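Long-range contact in metallophosphoesterase TT1561-like domain-containing protein (Aquifex aeolicus, PDB 2YVT), which is of unknown function but has the fold of the calcineurin-like metallophosphoesterase superfamily: residues V177-P183 and V215-V221. Coordinates in Å, arbitrary orientation, origin at the centre of the assembly. Residue numbers count along the deposited sequence, not the author numbering.
Sequences VTIFYTP and VAIVGHV
Residues 177-180 and 215-218 are extended, neighbouring parallel strands. Their axes approach to 4.7 Å at 18°. Val177 pairs with Val215, Thr178 with Ala216 and Ile179 with Ile217. Thr178 N donates to Val215 O (2.9 Å), Ile217 N to Thr178 O (2.8 Å) and Phe180 N to Ile217 O (2.9 Å).

Val177 (t), Ile179 (mt), Val215 (t) and Ile217 (mt) point to one face of the sheet. Val177 CG1 lies 4.4 Å from Ile217 CD1, and Ile179 CG1 4.4 Å from Ile217 CB. The other face carries Thr178, Phe180, Ala216 and Val218. Thr178 is p, which places OG1 3.3 Å from Ala216 CB and in a weak hydrogen bond to Val215 O (3.4 Å). Phe180 (m) sets its ring edge against Val218, CD2 to CG1 4.2 Å. Helix 202-211 covers this ring through Val204 and Ile207.

The strands belong to a beta-alpha-beta unit, 175-180, 202-211 and 215-218, within the metallophosphoesterase fold. Beyond their C-terminal ends both segments turn into loops, which carry metal ligands in relatives. Here Lys12, Asn41 and Lys98 lie nearby, so such a site is doubtful. Tyr181 turns off with phi/psi -64/-45, and Gly219 N makes a weak hydrogen bond to Tyr181 O (2.9 Å). His220 has positive phi (49/-130) and is t. Its CB sits over the t-rotamer Tyr181 ring, 3.9 Å from the centroid, a CH-pi contact. Tyr181 OH lies 2.9 Å from His220 ND1 and hydrogen-bonds Lys98 NZ and, weakly, Asn41 OD1. Pro183 wedges in beside them, with CB 3.6 Å from Val218 CG2 and CD 3.7 Å from His220 CB.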
loop_
_atom_site.group_PDB
_atom_site.type_symbol
_atom_site.label_atom_id
_atom_site.label_comp_id
_atom_site.label_asym_id
_atom_site.label_seq_id
_atom_site.Cartn_x
_atom_site.Cartn_y
_atom_site.Cartn_z
ATOM N N VAL A 177 2.683 -5.451 12.378
ATOM C CA VAL A 177 3.030 -5.381 10.961
ATOM C C VAL A 177 2.428 -4.094 10.416
ATOM O O VAL A 177 1.219 -3.878 10.530
ATOM C CB VAL A 177 2.494 -6.592 10.165
ATOM C CG1 VAL A 177 2.764 -6.432 8.660
ATOM C CG2 VAL A 177 3.110 -7.899 10.686
ATOM N N THR A 178 3.271 -3.232 9.850
ATOM C CA THR A 178 2.791 -1.964 9.280
ATOM C C THR A 178 2.914 -2.018 7.766
ATOM O O THR A 178 3.865 -2.588 7.231
ATOM C CB THR A 178 3.562 -0.742 9.821
ATOM O OG1 THR A 178 4.959 -0.909 9.564
ATOM C CG2 THR A 178 3.343 -0.580 11.337
ATOM N N ILE A 179 1.927 -1.457 7.084
ATOM C CA ILE A 179 1.904 -1.439 5.630
ATOM C C ILE A 179 1.697 -0.004 5.192
ATOM O O ILE A 179 0.695 0.614 5.556
ATOM C CB ILE A 179 0.774 -2.328 5.055
ATOM C CG1 ILE A 179 0.825 -3.737 5.666
ATOM C CG2 ILE A 179 0.873 -2.397 3.523
ATOM C CD1 ILE A 179 -0.370 -4.605 5.335
ATOM N N PHE A 180 2.656 0.522 4.429
ATOM C CA PHE A 180 2.616 1.907 3.960
ATOM C C PHE A 180 2.816 1.929 2.462
ATOM O O PHE A 180 3.593 1.140 1.932
ATOM C CB PHE A 180 3.748 2.745 4.583
ATOM C CG PHE A 180 3.769 2.736 6.083
ATOM C CD1 PHE A 180 2.710 3.260 6.818
ATOM C CD2 PHE A 180 4.863 2.208 6.759
ATOM C CE1 PHE A 180 2.738 3.244 8.219
ATOM C CE2 PHE A 180 4.906 2.193 8.150
ATOM C CZ PHE A 180 3.844 2.715 8.881
ATOM N N TYR A 181 2.136 2.843 1.773
ATOM C CA TYR A 181 2.493 3.103 0.388
ATOM C C TYR A 181 3.919 3.670 0.320
ATOM O O TYR A 181 4.731 3.258 -0.505
ATOM C CB TYR A 181 1.490 4.061 -0.264
ATOM C CG TYR A 181 1.926 4.537 -1.623
ATOM C CD1 TYR A 181 1.923 3.673 -2.719
ATOM C CD2 TYR A 181 2.348 5.857 -1.818
ATOM C CE1 TYR A 181 2.324 4.112 -3.984
ATOM C CE2 TYR A 181 2.740 6.312 -3.076
ATOM C CZ TYR A 181 2.731 5.436 -4.152
ATOM O OH TYR A 181 3.129 5.874 -5.387
ATOM N N THR A 182 4.212 4.619 1.205
ATOM C CA THR A 182 5.491 5.319 1.189
ATOM C C THR A 182 6.557 4.551 1.971
ATOM O O THR A 182 6.335 4.200 3.133
ATOM C CB THR A 182 5.335 6.727 1.768
ATOM O OG1 THR A 182 4.323 7.417 1.046
ATOM C CG2 THR A 182 6.636 7.510 1.662
ATOM N N PRO A 183 7.713 4.281 1.330
ATOM C CA PRO A 183 8.799 3.625 2.046
ATOM C C PRO A 183 9.659 4.608 2.843
ATOM O O PRO A 183 9.653 5.812 2.558
ATOM C CB PRO A 183 9.638 3.014 0.915
ATOM C CG PRO A 183 9.473 3.975 -0.227
ATOM C CD PRO A 183 8.060 4.543 -0.084
ATOM N N VAL A 215 7.728 -5.711 11.317
ATOM C CA VAL A 215 7.864 -5.740 9.863
ATOM C C VAL A 215 7.116 -4.543 9.286
ATOM O O VAL A 215 6.054 -4.149 9.788
ATOM C CB VAL A 215 7.280 -7.049 9.263
ATOM C CG1 VAL A 215 7.360 -7.056 7.731
ATOM C CG2 VAL A 215 7.982 -8.278 9.842
ATOM N N ALA A 216 7.693 -3.948 8.251
ATOM C CA ALA A 216 6.995 -2.937 7.471
ATOM C C ALA A 216 7.020 -3.344 6.002
ATOM O O ALA A 216 8.079 -3.648 5.458
ATOM C CB ALA A 216 7.627 -1.558 7.670
ATOM N N ILE A 217 5.845 -3.370 5.381
ATOM C CA ILE A 217 5.724 -3.668 3.952
ATOM C C ILE A 217 5.407 -2.347 3.256
ATOM O O ILE A 217 4.499 -1.639 3.665
ATOM C CB ILE A 217 4.620 -4.716 3.684
ATOM C CG1 ILE A 217 4.956 -6.037 4.399
ATOM C CG2 ILE A 217 4.434 -4.920 2.177
ATOM C CD1 ILE A 217 3.805 -7.032 4.473
ATOM N N VAL A 218 6.183 -2.001 2.233
ATOM C CA VAL A 218 6.128 -0.648 1.666
ATOM C C VAL A 218 6.077 -0.659 0.138
ATOM O O VAL A 218 6.412 -1.667 -0.488
ATOM C CB VAL A 218 7.303 0.242 2.187
ATOM C CG1 VAL A 218 7.208 0.440 3.731
ATOM C CG2 VAL A 218 8.651 -0.357 1.796
ATOM N N GLY A 219 5.671 0.466 -0.454
ATOM C CA GLY A 219 5.435 0.542 -1.899
ATOM C C GLY A 219 6.154 1.676 -2.619
ATOM O O GLY A 219 7.367 1.851 -2.476
ATOM N N HIS A 220 5.397 2.453 -3.394
ATOM C CA HIS A 220 5.948 3.573 -4.168
ATOM C C HIS A 220 7.179 3.092 -4.955
ATOM O O HIS A 220 7.114 2.044 -5.608
ATOM C CB HIS A 220 6.217 4.785 -3.250
ATOM C CG HIS A 220 6.441 6.081 -3.970
ATOM N ND1 HIS A 220 6.006 6.327 -5.257
ATOM C CD2 HIS A 220 7.038 7.223 -3.554
ATOM C CE1 HIS A 220 6.336 7.561 -5.604
ATOM N NE2 HIS A 220 6.956 8.128 -4.583
ATOM N N VAL A 221 8.294 3.816 -4.870
ATOM C CA VAL A 221 9.517 3.436 -5.566
ATOM C C VAL A 221 10.455 2.691 -4.624
ATOM O O VAL A 221 10.690 3.129 -3.489
ATOM C CB VAL A 221 10.228 4.688 -6.150
ATOM C CG1 VAL A 221 11.650 4.351 -6.618
ATOM C CG2 VAL A 221 9.402 5.268 -7.282
#